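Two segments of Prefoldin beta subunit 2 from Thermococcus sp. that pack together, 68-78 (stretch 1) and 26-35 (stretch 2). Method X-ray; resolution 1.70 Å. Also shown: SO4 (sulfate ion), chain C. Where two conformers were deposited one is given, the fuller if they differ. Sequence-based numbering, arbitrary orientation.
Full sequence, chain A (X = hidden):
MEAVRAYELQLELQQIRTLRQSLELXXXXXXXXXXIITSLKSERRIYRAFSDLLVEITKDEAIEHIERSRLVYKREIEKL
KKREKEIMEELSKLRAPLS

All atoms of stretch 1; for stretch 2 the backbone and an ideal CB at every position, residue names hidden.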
ATOM      1  N   ARG A  68      22.788  -2.349  -1.332  0.50 17.13           N
ATOM      2  CA  ARG A  68      22.734  -1.613  -0.085  0.50 19.40           C
ATOM      3  C   ARG A  68      21.474  -1.984   0.677  0.50 23.43           C
ATOM      4  O   ARG A  68      21.513  -2.182   1.883  0.50 25.87           O
ATOM      5  CB  ARG A  68      22.742  -0.100  -0.327  0.50 22.72           C
ATOM      6  CG  ARG A  68      24.003   0.419  -1.020  0.50 27.06           C
ATOM      7  CD  ARG A  68      24.073   1.944  -0.960  0.50 29.50           C
ATOM      8  NE  ARG A  68      25.012   2.516  -1.918  0.50 45.82           N
ATOM      9  CZ  ARG A  68      24.668   2.982  -3.116  0.50 50.59           C
ATOM     10  NH1 ARG A  68      23.400   2.948  -3.514  0.50 57.60           N
ATOM     11  NH2 ARG A  68      25.590   3.495  -3.915  0.50 54.92           N
ATOM     12  N   SER A  69      20.359  -2.083  -0.041  1.00 21.59           N
ATOM     13  CA  SER A  69      19.089  -2.395   0.610  1.00 20.10           C
ATOM     14  C   SER A  69      19.155  -3.772   1.246  1.00 22.66           C
ATOM     15  O   SER A  69      18.641  -3.978   2.349  1.00 25.31           O
ATOM     16  CB  SER A  69      17.934  -2.331  -0.427  1.00 20.42           C
ATOM     17  OG  SER A  69      17.684  -0.989  -0.815  1.00 24.64           O
ATOM     18  N   ARG A  70      19.780  -4.724   0.560  1.00 22.62           N
ATOM     19  CA  ARG A  70      19.882  -6.065   1.127  1.00 27.15           C
ATOM     20  C   ARG A  70      20.661  -6.038   2.430  1.00 31.53           C
ATOM     21  O   ARG A  70      20.340  -6.745   3.380  1.00 29.05           O
ATOM     22  CB  ARG A  70      20.541  -7.031   0.149  1.00 29.58           C
ATOM     23  CG  ARG A  70      19.573  -7.601  -0.897  1.00 47.68           C
ATOM     24  CD  ARG A  70      20.300  -8.446  -1.928  1.00 51.09           C
ATOM     25  NE  ARG A  70      21.171  -9.434  -1.303  1.00 53.09           N
ATOM     26  CZ  ARG A  70      22.065 -10.161  -1.964  1.00 65.68           C
ATOM     27  NH1 ARG A  70      22.206 -10.011  -3.280  1.00 66.35           N
ATOM     28  NH2 ARG A  70      22.829 -11.032  -1.311  1.00 71.98           N
ATOM     29  N   LEU A  71      21.690  -5.202   2.490  1.00 24.56           N
ATOM     30  CA  LEU A  71      22.479  -5.105   3.714  1.00 25.50           C
ATOM     31  C   LEU A  71      21.654  -4.580   4.875  1.00 26.80           C
ATOM     32  O   LEU A  71      21.702  -5.111   5.985  1.00 30.76           O
ATOM     33  CB  LEU A  71      23.674  -4.194   3.454  1.00 28.21           C
ATOM     34  CG  LEU A  71      24.819  -4.175   4.451  1.00 40.08           C
ATOM     35  CD1 LEU A  71      25.190  -5.599   4.868  1.00 39.10           C
ATOM     36  CD2 LEU A  71      25.979  -3.457   3.799  1.00 34.92           C
ATOM     37  N   VAL A  72      20.877  -3.536   4.613  1.00 24.70           N
ATOM     38  CA  VAL A  72      20.028  -2.944   5.624  1.00 22.54           C
ATOM     39  C   VAL A  72      18.983  -3.994   6.015  1.00 24.41           C
ATOM     40  O   VAL A  72      18.735  -4.219   7.191  1.00 26.28           O
ATOM     41  CB  VAL A  72      19.320  -1.665   5.082  1.00 27.06           C
ATOM     42  CG1 VAL A  72      18.212  -1.205   6.021  1.00 32.65           C
ATOM     43  CG2 VAL A  72      20.344  -0.539   4.921  1.00 37.86           C
ATOM     44  N   TYR A  73      18.373  -4.658   5.035  1.00 24.90           N
ATOM     45  CA  TYR A  73      17.351  -5.636   5.418  1.00 22.95           C
ATOM     46  C   TYR A  73      17.949  -6.850   6.142  1.00 22.56           C
ATOM     47  O   TYR A  73      17.406  -7.295   7.148  1.00 26.68           O
ATOM     48  CB  TYR A  73      16.532  -6.105   4.204  1.00 22.16           C
ATOM     49  CG  TYR A  73      15.684  -5.041   3.546  1.00 19.85           C
ATOM     50  CD1 TYR A  73      14.889  -4.195   4.304  1.00 30.54           C
ATOM     51  CD2 TYR A  73      15.611  -4.944   2.156  1.00 20.19           C
ATOM     52  CE1 TYR A  73      14.028  -3.283   3.702  1.00 37.14           C
ATOM     53  CE2 TYR A  73      14.755  -4.028   1.544  1.00 24.72           C
ATOM     54  CZ  TYR A  73      13.966  -3.210   2.324  1.00 36.86           C
ATOM     55  OH  TYR A  73      13.076  -2.340   1.740  1.00 34.79           O
ATOM     56  N   LYS A  74      19.056  -7.383   5.646  1.00 25.21           N
ATOM     57  CA  LYS A  74      19.669  -8.541   6.298  1.00 29.72           C
ATOM     58  C   LYS A  74      19.949  -8.247   7.769  1.00 30.57           C
ATOM     59  O   LYS A  74      19.686  -9.076   8.630  1.00 27.63           O
ATOM     60  CB  LYS A  74      20.969  -8.942   5.615  1.00 33.63           C
ATOM     61  CG  LYS A  74      20.794  -9.943   4.496  1.00 49.38           C
ATOM     62  CD  LYS A  74      22.130 -10.456   3.998  1.00 52.56           C
ATOM     63  CE  LYS A  74      22.979 -10.946   5.157  1.00 58.19           C
ATOM     64  NZ  LYS A  74      24.180 -11.702   4.710  1.00 64.85           N
ATOM     65  N   ARG A  75      20.488  -7.062   8.044  0.50 26.31           N
ATOM     66  CA  ARG A  75      20.804  -6.649   9.404  0.50 29.63           C
ATOM     67  C   ARG A  75      19.550  -6.543  10.273  0.50 27.27           C
ATOM     68  O   ARG A  75      19.514  -7.026  11.404  0.50 27.00           O
ATOM     69  CB  ARG A  75      21.531  -5.302   9.371  0.50 34.35           C
ATOM     70  CG  ARG A  75      21.980  -4.787  10.731  0.50 44.88           C
ATOM     71  CD  ARG A  75      22.820  -3.529  10.568  0.50 54.14           C
ATOM     72  NE  ARG A  75      23.959  -3.748   9.679  0.50 54.21           N
ATOM     73  CZ  ARG A  75      24.956  -4.588   9.934  0.50 52.75           C
ATOM     74  NH1 ARG A  75      25.945  -4.722   9.065  0.50 56.23           N
ATOM     75  NH2 ARG A  75      24.970  -5.291  11.058  0.50 56.76           N
ATOM     76  N   GLU A  76      18.518  -5.892   9.746  1.00 27.33           N
ATOM     77  CA  GLU A  76      17.280  -5.727  10.495  1.00 26.45           C
ATOM     78  C   GLU A  76      16.627  -7.089  10.746  1.00 22.59           C
ATOM     79  O   GLU A  76      16.137  -7.344  11.852  1.00 25.98           O
ATOM     80  CB  GLU A  76      16.342  -4.780   9.740  1.00 22.74           C
ATOM     81  CG  GLU A  76      16.858  -3.362   9.739  1.00 31.75           C
ATOM     82  CD  GLU A  76      16.099  -2.420   8.823  1.00 43.09           C
ATOM     83  OE1 GLU A  76      15.451  -2.896   7.860  1.00 33.98           O
ATOM     84  OE2 GLU A  76      16.179  -1.192   9.066  1.00 36.26           O
ATOM     85  N   ILE A  77      16.672  -7.961   9.745  1.00 22.85           N
ATOM     86  CA  ILE A  77      16.096  -9.300   9.844  1.00 22.68           C
ATOM     87  C   ILE A  77      16.875 -10.130  10.867  1.00 32.93           C
ATOM     88  O   ILE A  77      16.282 -10.847  11.675  1.00 25.83           O
ATOM     89  CB  ILE A  77      16.114 -10.011   8.474  1.00 22.70           C
ATOM     90  CG1 ILE A  77      15.082  -9.333   7.535  1.00 21.62           C
ATOM     91  CG2 ILE A  77      15.895 -11.528   8.657  1.00 21.36           C
ATOM     92  CD1 ILE A  77      15.278  -9.615   6.033  1.00 22.11           C
ATOM     93  N   GLU A  78      18.209 -10.048  10.841  1.00 29.73           N
ATOM     94  CA  GLU A  78      18.998 -10.810  11.812  1.00 31.56           C
ATOM     95  C   GLU A  78      18.682 -10.370  13.243  1.00 26.91           C
ATOM     96  O   GLU A  78      18.568 -11.206  14.151  1.00 29.43           O
ATOM     97  CB  GLU A  78      20.503 -10.638  11.556  1.00 40.77           C
ATOM     98  CG  GLU A  78      21.044 -11.551  10.462  1.00 63.05           C
ATOM     99  CD  GLU A  78      22.474 -11.217  10.048  1.00 71.85           C
ATOM    100  OE1 GLU A  78      22.982 -11.858   9.097  1.00 72.30           O
ATOM    101  OE2 GLU A  78      23.086 -10.317  10.670  1.00 72.40           O
ATOM    102  N   UNK A  26      10.558  -7.900   0.832  1.00 16.69           N
ATOM    103  CA  UNK A  26      11.151  -6.834   0.040  1.00 20.40           C
ATOM    104  C   UNK A  26      12.553  -7.253  -0.330  1.00 20.27           C
ATOM    105  O   UNK A  26      12.995  -7.030  -1.447  1.00 21.78           O
ATOM    106  CB  UNK A  26      11.153  -5.503   0.794  1.00 20.40           C
ATOM    107  N   UNK A  27      13.249  -7.888   0.593  1.00 19.03           N
ATOM    108  CA  UNK A  27      14.607  -8.290   0.283  1.00 20.79           C
ATOM    109  C   UNK A  27      14.655  -9.312  -0.874  1.00 23.63           C
ATOM    110  O   UNK A  27      15.463  -9.177  -1.816  1.00 23.78           O
ATOM    111  CB  UNK A  27      15.268  -8.874   1.533  1.00 20.79           C
ATOM    112  N   UNK A  28      13.748 -10.291  -0.852  1.00 18.94           N
ATOM    113  CA  UNK A  28      13.688 -11.322  -1.863  1.00 16.73           C
ATOM    114  C   UNK A  28      13.244 -10.739  -3.218  1.00 17.04           C
ATOM    115  O   UNK A  28      13.694 -11.199  -4.250  1.00 20.25           O
ATOM    116  CB  UNK A  28      12.738 -12.436  -1.418  1.00 16.73           C
ATOM    117  N   UNK A  29      12.350  -9.749  -3.196  0.50 19.05           N
ATOM    118  CA  UNK A  29      11.904  -9.127  -4.439  0.50 17.41           C
ATOM    119  C   UNK A  29      13.087  -8.422  -5.106  0.50 16.81           C
ATOM    120  O   UNK A  29      13.243  -8.477  -6.324  0.50 16.46           O
ATOM    121  CB  UNK A  29      10.763  -8.142  -4.177  0.50 17.41           C
ATOM    122  N   UNK A  30      13.928  -7.753  -4.318  1.00 18.85           N
ATOM    123  CA  UNK A  30      15.088  -7.054  -4.893  1.00 18.60           C
ATOM    124  C   UNK A  30      16.131  -8.042  -5.415  1.00 16.99           C
ATOM    125  O   UNK A  30      16.753  -7.781  -6.436  1.00 18.84           O
ATOM    126  CB  UNK A  30      15.723  -6.131  -3.851  1.00 18.60           C
ATOM    127  N   UNK A  31      16.311  -9.181  -4.732  1.00 17.98           N
ATOM    128  CA  UNK A  31      17.248 -10.214  -5.225  1.00 25.30           C
ATOM    129  C   UNK A  31      16.735 -10.792  -6.560  1.00 24.03           C
ATOM    130  O   UNK A  31      17.518 -11.021  -7.484  1.00 20.79           O
ATOM    131  CB  UNK A  31      17.415 -11.330  -4.191  1.00 25.30           C
ATOM    132  N   UNK A  32      15.413 -10.972  -6.689  1.00 19.08           N
ATOM    133  CA  UNK A  32      14.838 -11.465  -7.922  1.00 21.88           C
ATOM    134  C   UNK A  32      15.101 -10.448  -9.024  1.00 23.57           C
ATOM    135  O   UNK A  32      15.563 -10.804 -10.111  1.00 23.39           O
ATOM    136  CB  UNK A  32      13.340 -11.733  -7.763  1.00 21.88           C
ATOM    137  N   UNK A  33      14.866  -9.173  -8.718  1.00 18.58           N
ATOM    138  CA  UNK A  33      15.086  -8.103  -9.695  1.00 18.23           C
ATOM    139  C   UNK A  33      16.567  -8.106 -10.143  1.00 19.15           C
ATOM    140  O   UNK A  33      16.855  -7.936 -11.328  1.00 21.96           O
ATOM    141  CB  UNK A  33      14.702  -6.746  -9.101  1.00 18.23           C
ATOM    142  N   UNK A  34      17.488  -8.308  -9.206  1.00 18.96           N
ATOM    143  CA  UNK A  34      18.931  -8.304  -9.532  1.00 20.11           C
ATOM    144  C   UNK A  34      19.239  -9.404 -10.541  1.00 23.05           C
ATOM    145  O   UNK A  34      19.972  -9.194 -11.499  1.00 19.90           O
ATOM    146  CB  UNK A  34      19.778  -8.493  -8.272  1.00 20.11           C
ATOM    147  N   UNK A  35      18.638 -10.572 -10.345  1.00 22.87           N
ATOM    148  CA  UNK A  35      18.870 -11.653 -11.293  1.00 25.96           C
ATOM    149  C   UNK A  35      18.458 -11.296 -12.704  1.00 28.62           C
ATOM    150  O   UNK A  35      19.155 -11.667 -13.657  1.00 27.41           O
ATOM    151  CB  UNK A  35      18.120 -12.909 -10.846  1.00 25.96           C
TER
HETATM  152  S   SO4 C 100      19.992   3.281  -1.462  0.90 39.25           S
HETATM  153  O1  SO4 C 100      21.199   3.323  -0.614  0.90 46.25           O
HETATM  154  O2  SO4 C 100      19.182   2.102  -1.107  0.90 51.37           O
HETATM  155  O3  SO4 C 100      20.389   3.187  -2.879  0.90 48.54           O
HETATM  156  O4  SO4 C 100      19.203   4.508  -1.244  0.90 41.87           O

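The two helices cross at 152°, nearly antiparallel, with axes 9.7 Å apart at closest approach; the contact from stretch 2 runs along one side of its helix, through positions 26, 27, 30, 31 and 34.

At position 26 CA-to-CB points toward stretch 1, and the ideal CB stands 3.8 Å from Tyr73 OH. A long chain that can lie against the phenol and run on into open space would suit, aliphatic or polar. The residue is Lys26: its CD comes 3.3 Å from Tyr73 OH, and the end of the chain leads away.

Position 27 lies at the closest backbone register, opposite Arg70. The ideal CB points into a hollow, 4.0 Å from Tyr73 CD2, 4.6 Å from Ile77 CD1 and 5.1 Å from Arg70 CG. These largely hydrocarbon walls favour an apolar side chain; leucine, isoleucine or methionine are all plausible. It is Met27, a knob among Arg70, Tyr73, Lys74 and Ile77. Its extended chain places SD 3.7 Å from Lys74 CG and 3.9 Å from Ile77 CD1, while its CB packs 3.9 Å from Tyr73 CD2.

Positions 28 and 29 have nothing of stretch 1 near their ideal CB atoms, and polar residues fit easily; they are Lys28 and Glu29.

Position 30 again points toward stretch 1, where Ser69 and the Tyr73 ring offer a mostly apolar surface. A branched aliphatic or methionine would suit. Leu30 sets CD1 3.5 Å from Ser69 CB and 3.9 Å from Tyr73 CE2, at the edge of the ring.

At position 31 the CB points sideways, 4.7 Å from Arg70 CD. The nearby guanidinium calls for an acid, though a polar amide could also reach. The end of Glu31 comes nearer, its OE2 3.1 Å from Arg70 NE in a salt bridge. That oxygen lies over one face of the guanidinium, so charge alone joins the pair and no N-H points at it.

Positions 32 and 33 are out of reach, and stretch 1 sets no preference; they hold Tyr32 and Ala33.

Position 34 points toward stretch 1, yet no atom of it lies within 5.5 Å of the ideal CB. A long side chain is needed to make contact, and the arginine favours glutamate or glutamine. Glu34, with chi1 and chi2 both t, brings OE2 to 3.2 Å from Arg70 NH1 near the guanidinium plane, forming a salt bridge with a weak hydrogen bond.

Position 35 has room for a CB, so many residues would fit; it is Gly35.

Stretch 2 26-35: KMKELEYAEG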
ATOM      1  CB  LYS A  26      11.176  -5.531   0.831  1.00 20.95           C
ATOM      2  CG  LYS A  26       9.808  -4.930   1.101  1.00 25.33           C
ATOM      3  CD  LYS A  26      10.025  -3.643   1.891  1.00 34.18           C
ATOM      4  CE  LYS A  26       8.720  -3.058   2.370  1.00 40.11           C
ATOM      5  NZ  LYS A  26       8.212  -3.775   3.570  1.00 49.43           N
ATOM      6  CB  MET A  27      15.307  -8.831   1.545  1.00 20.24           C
ATOM      7  CG  MET A  27      16.771  -9.150   1.292  1.00 28.85           C
ATOM      8  SD  MET A  27      17.483  -9.743   2.829  1.00 29.45           S
ATOM      9  CE  MET A  27      16.881 -11.402   2.854  1.00 33.91           C
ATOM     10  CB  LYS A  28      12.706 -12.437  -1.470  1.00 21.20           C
ATOM     11  CG  LYS A  28      13.115 -13.311  -0.300  1.00 31.27           C
ATOM     12  CD  LYS A  28      11.884 -14.131   0.116  1.00 35.23           C
ATOM     13  CE  LYS A  28      12.112 -15.028   1.319  1.00 41.98           C
ATOM     14  NZ  LYS A  28      10.796 -15.689   1.713  1.00 33.73           N
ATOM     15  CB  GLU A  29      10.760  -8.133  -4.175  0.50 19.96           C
ATOM     16  CG  GLU A  29       9.448  -8.841  -3.755  0.50 20.15           C
ATOM     17  CD  GLU A  29       8.374  -7.895  -3.225  0.50 30.92           C
ATOM     18  OE1 GLU A  29       7.183  -8.280  -3.267  0.50 26.18           O
ATOM     19  OE2 GLU A  29       8.699  -6.782  -2.741  0.50 24.71           O
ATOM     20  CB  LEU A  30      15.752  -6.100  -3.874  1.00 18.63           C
ATOM     21  CG  LEU A  30      14.874  -4.923  -3.432  1.00 20.84           C
ATOM     22  CD1 LEU A  30      15.559  -4.212  -2.234  1.00 26.95           C
ATOM     23  CD2 LEU A  30      14.656  -3.961  -4.565  1.00 22.47           C
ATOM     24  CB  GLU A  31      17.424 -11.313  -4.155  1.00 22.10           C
ATOM     25  CG  GLU A  31      17.948 -10.698  -2.848  1.00 36.57           C
ATOM     26  CD  GLU A  31      18.035 -11.666  -1.674  1.00 46.34           C
ATOM     27  OE1 GLU A  31      17.166 -12.562  -1.562  1.00 42.47           O
ATOM     28  OE2 GLU A  31      18.969 -11.504  -0.847  1.00 39.52           O
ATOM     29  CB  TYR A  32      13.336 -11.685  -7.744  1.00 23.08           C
ATOM     30  CG  TYR A  32      12.725 -12.555  -8.807  1.00 33.81           C
ATOM     31  CD1 TYR A  32      12.492 -13.918  -8.581  1.00 36.17           C
ATOM     32  CD2 TYR A  32      12.336 -12.012 -10.016  1.00 25.91           C
ATOM     33  CE1 TYR A  32      11.867 -14.706  -9.552  1.00 44.37           C
ATOM     34  CE2 TYR A  32      11.713 -12.790 -10.998  1.00 39.99           C
ATOM     35  CZ  TYR A  32      11.479 -14.133 -10.750  1.00 44.64           C
ATOM     36  OH  TYR A  32      10.803 -14.878 -11.687  1.00 53.63           O
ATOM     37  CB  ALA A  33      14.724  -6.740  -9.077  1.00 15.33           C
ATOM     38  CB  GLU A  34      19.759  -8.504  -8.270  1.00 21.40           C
ATOM     39  CG  GLU A  34      21.209  -8.081  -8.420  1.00 30.20           C
ATOM     40  CD  GLU A  34      21.934  -8.160  -7.091  1.00 38.14           C
ATOM     41  OE1 GLU A  34      22.845  -7.345  -6.852  1.00 42.04           O
ATOM     42  OE2 GLU A  34      21.582  -9.037  -6.280  1.00 37.14           O
TER
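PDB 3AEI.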